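Local coordinates for arginase (RocF) (Helicobacter pylori, PDB 4G3H), which probably hydrolyses L-arginine to L-ornithine and urea with the help of two manganese ions per subunit, at residues L49-F53 with S89-N93; H118-T123 with H133-G138. All blocks are in the same frame, centred on the assembly; numbering follows the deposited sequence.

Both contacts lie at the ends of strands of the eight-stranded parallel sheet of the arginase fold, where loops leading from strand to helix gather around the two manganese ions. Interaction 1 comes first along the chain; it joins the end of the outermost strand 44-50 to the loop between strand 84-87 and helix 94-104. Interaction 2 folds the loop after strand 110-115 onto the start of helix 136-140. Their centres are about 13 Å apart, yet His91 packs against Asp120, and Pro136 against the backbone of His91 and Ala92. Interaction 2 thus supplies metal ligands directly, while interaction 1 lies just outside the site, the side chain of Glu90 being about 8 Å from a manganese ion.

Interaction 1: residues L49-F53 with S89-N93; sequences LYKEF and SEHAN
The amide of Asn93 stands over one face of the Tyr50 ring, its plane turned 62° from that of the ring, and most of this contact can be followed along the tyrosine side chain. At the start, Tyr50 CB is 3.9 Å from OD1 of Asn93. With chi1 at 71°, CG sits between the backbone N and the carbonyl carbon, and the ring extends toward residues 89-93. Asn93 ND2 stands 3.4 Å above the plane of the Tyr50 ring, over its centre. On the same face, Asn93 OD1 lies off-centre, 3.2 Å from Tyr50 CD1. Asn93 ND2 is also held by Ser88 O, which helps to fix the amide's rotation. At the tip, Tyr50 OH is 3.5 Å from Glu90 OE1 and 3.7 Å from Ser89 OG without bonding to either; Tyr50 OH and Ser89 OG both hydrogen-bond to Asp18 OD1.

Water supplies further connections. One molecule lies between Lys51 O and Asn93 OD1, while another donates to Glu52 OE1 and, at 3.1 Å, to Glu90 OE2. These two carboxylates remain 5.1 Å apart, measured from Glu52 OE1 to Glu90 OE2, and Arg15 makes a salt bridge to each, probably offsetting their like charges.

Tyr50, at the end of strand 44-50, thus reaches across to the loop after strand 84-87. Strand 2-8 runs between these two strands in the sheet, and its Leu6 touches both Tyr50 and Asn93, the latter immediately before helix 94-104.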
loop_
_atom_site.group_PDB
_atom_site.type_symbol
_atom_site.label_atom_id
_atom_site.label_comp_id
_atom_site.label_asym_id
_atom_site.label_seq_id
_atom_site.Cartn_x
_atom_site.Cartn_y
_atom_site.Cartn_z
ATOM N N LEU A 49 -10.200 11.361 -4.859
ATOM C CA LEU A 49 -10.772 11.644 -3.552
ATOM C C LEU A 49 -11.188 10.372 -2.826
ATOM O O LEU A 49 -11.627 9.398 -3.443
ATOM C CB LEU A 49 -11.981 12.572 -3.692
ATOM C CG LEU A 49 -11.727 13.907 -4.403
ATOM C CD1 LEU A 49 -12.999 14.738 -4.372
ATOM C CD2 LEU A 49 -10.578 14.659 -3.726
ATOM N N TYR A 50 -11.045 10.384 -1.506
ATOM C CA TYR A 50 -11.416 9.230 -0.705
ATOM C C TYR A 50 -12.177 9.655 0.539
ATOM O O TYR A 50 -12.186 10.828 0.911
ATOM C CB TYR A 50 -10.166 8.424 -0.315
ATOM C CG TYR A 50 -9.254 9.088 0.704
ATOM C CD1 TYR A 50 -9.470 8.920 2.073
ATOM C CD2 TYR A 50 -8.174 9.875 0.298
ATOM C CE1 TYR A 50 -8.629 9.520 3.022
ATOM C CE2 TYR A 50 -7.322 10.486 1.241
ATOM C CZ TYR A 50 -7.559 10.298 2.598
ATOM O OH TYR A 50 -6.723 10.862 3.540
ATOM N N LYS A 51 -12.821 8.682 1.169
ATOM C CA LYS A 51 -13.596 8.909 2.374
ATOM C C LYS A 51 -13.006 8.007 3.448
ATOM O O LYS A 51 -12.773 6.824 3.211
ATOM C CB LYS A 51 -15.057 8.539 2.131
ATOM C CG LYS A 51 -16.009 9.056 3.184
ATOM C CD LYS A 51 -17.430 8.644 2.866
ATOM C CE LYS A 51 -18.417 9.576 3.528
ATOM N NZ LYS A 51 -18.259 10.956 2.997
ATOM N N GLU A 52 -12.752 8.565 4.624
ATOM C CA GLU A 52 -12.181 7.786 5.717
ATOM C C GLU A 52 -13.197 6.792 6.276
ATOM O O GLU A 52 -14.365 7.122 6.462
ATOM C CB GLU A 52 -11.722 8.714 6.838
ATOM C CG GLU A 52 -11.166 7.973 8.039
ATOM C CD GLU A 52 -10.905 8.882 9.224
ATOM O OE1 GLU A 52 -10.389 8.384 10.246
ATOM O OE2 GLU A 52 -11.217 10.088 9.137
ATOM N N PHE A 53 -12.747 5.573 6.546
ATOM C CA PHE A 53 -13.627 4.549 7.097
ATOM C C PHE A 53 -13.597 4.633 8.623
ATOM O O PHE A 53 -12.554 4.416 9.240
ATOM C CB PHE A 53 -13.178 3.161 6.631
ATOM C CG PHE A 53 -14.085 2.047 7.072
ATOM C CD1 PHE A 53 -15.465 2.234 7.139
ATOM C CD2 PHE A 53 -13.564 0.797 7.385
ATOM C CE1 PHE A 53 -16.313 1.191 7.511
ATOM C CE2 PHE A 53 -14.402 -0.255 7.758
ATOM C CZ PHE A 53 -15.780 -0.058 7.821
ATOM N N SER A 89 -1.959 8.012 0.664
ATOM C CA SER A 89 -1.949 8.822 1.772
ATOM C C SER A 89 -1.942 8.028 3.045
ATOM O O SER A 89 -1.156 8.042 3.569
ATOM C CB SER A 89 -3.114 9.784 1.807
ATOM O OG SER A 89 -3.080 10.703 2.686
ATOM N N GLU A 90 -2.926 7.292 3.301
ATOM C CA GLU A 90 -3.100 6.419 4.367
ATOM C C GLU A 90 -3.301 4.987 4.013
ATOM O O GLU A 90 -3.912 4.771 3.145
ATOM C CB GLU A 90 -4.087 6.985 5.383
ATOM C CG GLU A 90 -5.408 7.195 4.996
ATOM C CD GLU A 90 -6.244 7.860 6.077
ATOM O OE1 GLU A 90 -6.108 8.988 6.463
ATOM O OE2 GLU A 90 -7.124 7.262 6.485
ATOM N N HIS A 91 -2.638 4.060 4.696
ATOM C CA HIS A 91 -2.774 2.672 4.307
ATOM C C HIS A 91 -4.184 2.117 4.228
ATOM O O HIS A 91 -4.441 1.210 3.444
ATOM C CB HIS A 91 -1.919 1.767 5.197
ATOM C CG HIS A 91 -1.076 0.807 4.418
ATOM N ND1 HIS A 91 -1.323 0.512 3.094
ATOM C CD2 HIS A 91 0.015 0.090 4.766
ATOM C CE1 HIS A 91 -0.417 -0.345 2.661
ATOM N NE2 HIS A 91 0.407 -0.616 3.656
ATOM N N ALA A 92 -5.107 2.650 5.017
ATOM C CA ALA A 92 -6.476 2.152 4.978
ATOM C C ALA A 92 -7.066 2.249 3.572
ATOM O O ALA A 92 -7.924 1.450 3.210
ATOM C CB ALA A 92 -7.352 2.919 5.971
ATOM N N ASN A 93 -6.598 3.216 2.779
ATOM C CA ASN A 93 -7.101 3.393 1.412
ATOM C C ASN A 93 -6.705 2.251 0.481
ATOM O O ASN A 93 -7.236 2.126 -0.624
ATOM C CB ASN A 93 -6.604 4.713 0.812
ATOM C CG ASN A 93 -7.168 5.927 1.519
ATOM O OD1 ASN A 93 -8.303 5.909 1.992
ATOM N ND2 ASN A 93 -6.383 7.001 1.578
HETATM O O HOH W 1 -10.693 5.051 1.921
HETATM O O HOH W 2 -8.617 6.791 9.196
#

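Interaction 2: residues H118-T123 with H133-G138. With MN (manganese (II) ion), chain F; MN (manganese (II) ion), chain E.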
loop_
_atom_site.group_PDB
_atom_site.type_symbol
_atom_site.label_atom_id
_atom_site.label_comp_id
_atom_site.label_asym_id
_atom_site.label_seq_id
_atom_site.Cartn_x
_atom_site.Cartn_y
_atom_site.Cartn_z
ATOM N N HIS A 118 3.469 -3.069 10.268
ATOM C CA HIS A 118 2.230 -3.710 10.721
ATOM C C HIS A 118 1.628 -4.698 9.720
ATOM O O HIS A 118 1.894 -4.627 8.523
ATOM C CB HIS A 118 1.172 -2.644 11.041
ATOM C CG HIS A 118 1.695 -1.493 11.844
ATOM N ND1 HIS A 118 2.193 -0.349 11.263
ATOM C CD2 HIS A 118 1.837 -1.329 13.180
ATOM C CE1 HIS A 118 2.622 0.472 12.205
ATOM N NE2 HIS A 118 2.419 -0.100 13.378
ATOM N N ALA A 119 0.796 -5.603 10.224
ATOM C CA ALA A 119 0.133 -6.601 9.392
ATOM C C ALA A 119 -1.160 -6.035 8.799
ATOM O O ALA A 119 -1.641 -6.505 7.767
ATOM C CB ALA A 119 -0.172 -7.852 10.222
ATOM N N ASP A 120 -1.721 -5.026 9.462
ATOM C CA ASP A 120 -2.955 -4.383 9.002
ATOM C C ASP A 120 -4.103 -5.358 8.743
ATOM O O ASP A 120 -4.885 -5.174 7.806
ATOM C CB ASP A 120 -2.703 -3.572 7.722
ATOM C CG ASP A 120 -1.813 -2.355 7.954
ATOM O OD1 ASP A 120 -1.637 -1.949 9.118
ATOM O OD2 ASP A 120 -1.302 -1.792 6.962
ATOM N N ILE A 121 -4.214 -6.387 9.574
ATOM C CA ILE A 121 -5.278 -7.365 9.408
ATOM C C ILE A 121 -6.485 -7.015 10.272
ATOM O O ILE A 121 -7.629 -7.157 9.845
ATOM C CB ILE A 121 -4.780 -8.783 9.763
ATOM C CG1 ILE A 121 -3.767 -9.248 8.712
ATOM C CG2 ILE A 121 -5.954 -9.746 9.846
ATOM C CD1 ILE A 121 -3.101 -10.577 9.022
ATOM N N HIS A 122 -6.224 -6.549 11.486
ATOM C CA HIS A 122 -7.289 -6.188 12.407
ATOM C C HIS A 122 -7.030 -4.819 13.013
ATOM O O HIS A 122 -5.910 -4.506 13.425
ATOM C CB HIS A 122 -7.398 -7.230 13.526
ATOM C CG HIS A 122 -7.923 -8.558 13.073
ATOM N ND1 HIS A 122 -7.572 -9.743 13.684
ATOM C CD2 HIS A 122 -8.779 -8.887 12.077
ATOM C CE1 HIS A 122 -8.185 -10.745 13.081
ATOM N NE2 HIS A 122 -8.924 -10.254 12.102
ATOM N N THR A 123 -8.071 -4.001 13.069
ATOM C CA THR A 123 -7.946 -2.668 13.637
ATOM C C THR A 123 -7.480 -2.765 15.085
ATOM O O THR A 123 -8.058 -3.505 15.880
ATOM C CB THR A 123 -9.288 -1.927 13.603
ATOM O OG1 THR A 123 -9.712 -1.772 12.243
ATOM C CG2 THR A 123 -9.157 -0.563 14.252
ATOM N N HIS A 133 -3.816 1.714 13.604
ATOM C CA HIS A 133 -3.796 1.324 12.197
ATOM C C HIS A 133 -5.093 0.634 11.780
ATOM O O HIS A 133 -5.771 0.014 12.601
ATOM C CB HIS A 133 -2.593 0.409 11.918
ATOM C CG HIS A 133 -2.707 -0.956 12.525
ATOM N ND1 HIS A 133 -3.494 -1.949 11.982
ATOM C CD2 HIS A 133 -2.129 -1.493 13.625
ATOM C CE1 HIS A 133 -3.396 -3.040 12.722
ATOM N NE2 HIS A 133 -2.574 -2.791 13.725
ATOM N N GLY A 134 -5.432 0.757 10.499
ATOM C CA GLY A 134 -6.643 0.150 9.974
ATOM C C GLY A 134 -6.526 -1.343 9.709
ATOM O O GLY A 134 -5.622 -2.011 10.216
ATOM N N MET A 135 -7.445 -1.866 8.902
ATOM C CA MET A 135 -7.461 -3.289 8.575
ATOM C C MET A 135 -7.748 -3.566 7.095
ATOM O O MET A 135 -8.594 -4.405 6.762
ATOM C CB MET A 135 -8.506 -3.995 9.433
ATOM C CG MET A 135 -9.837 -3.264 9.484
ATOM S SD MET A 135 -11.181 -4.294 10.094
ATOM C CE MET A 135 -10.653 -4.600 11.774
ATOM N N PRO A 136 -7.040 -2.875 6.184
ATOM C CA PRO A 136 -7.281 -3.110 4.758
ATOM C C PRO A 136 -7.065 -4.563 4.346
ATOM O O PRO A 136 -7.846 -5.114 3.575
ATOM C CB PRO A 136 -6.302 -2.149 4.076
ATOM C CG PRO A 136 -5.186 -2.042 5.061
ATOM C CD PRO A 136 -5.924 -1.933 6.379
ATOM N N LEU A 137 -6.009 -5.185 4.862
ATOM C CA LEU A 137 -5.729 -6.574 4.515
ATOM C C LEU A 137 -6.743 -7.522 5.151
ATOM O O LEU A 137 -7.064 -8.566 4.581
ATOM C CB LEU A 137 -4.301 -6.961 4.927
ATOM C CG LEU A 137 -3.194 -6.384 4.030
ATOM C CD1 LEU A 137 -1.840 -6.887 4.491
ATOM C CD2 LEU A 137 -3.444 -6.795 2.574
ATOM N N GLY A 138 -7.247 -7.152 6.326
ATOM C CA GLY A 138 -8.237 -7.974 6.994
ATOM C C GLY A 138 -9.501 -8.027 6.154
ATOM O O GLY A 138 -10.239 -9.013 6.183
HETATM MN MN MN F . 2.177 0.540 9.110
HETATM MN MN MN E . 0.181 -0.062 7.056
#
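His118 and Asp120 bring the binuclear manganese site of the arginase fold into this contact, on a loop that follows strand 110-115 and packs against the start of helix 136-140. Among the metal bonds, His118 ND1 binds one manganese at 2.3 Å and Asp120 OD2 binds the other at 2.3 Å. Asp116 and Asp234 serve both ions, and Asp236 joins His118 on the first. Second-shell partners steady these ligands: His118 NE2 is hydrogen-bonded to Glu250 OE2, and Tyr114 OH bonds to Asp120 OD2.

The hydrogen bonds across the contact are weak and converge on one backbone oxygen, Asp120 O, approached by Leu137 N at 3.2 Å and by Gly138 N. Met135, the N-cap residue of the helix, adds a CA-H...O contact to the same oxygen. These interactions set the first turn of the helix against the metal-binding loop.

Among the rings, His118 and His133 meet obliquely, with centroids 5.3 Å apart and planes at 31°, and CB of His118 lies over one face of the His133 ring. With chi1 at 70°, His133 turns its ring toward the loop, and its ND1 donates to a lone pair of Gly134 O at 2.8 Å.

Van der Waals contacts finish the interface. Pro136 CG and CD pack on Asp120 CB, Leu137 CD1 reaches Ala119 O, and Ile121 CG1 and Leu137 CB form an apolar pair at 4.5 Å. The Met135 chain bends at chi3, curling its methyl back toward Thr123, whose OG1 bonds to Tyr55; the methyl's approach is doubtfully short. One further CA-H...O contact runs from Gly138 CA to Ile121 O, 3.0 Å long with 145° at the hydrogen.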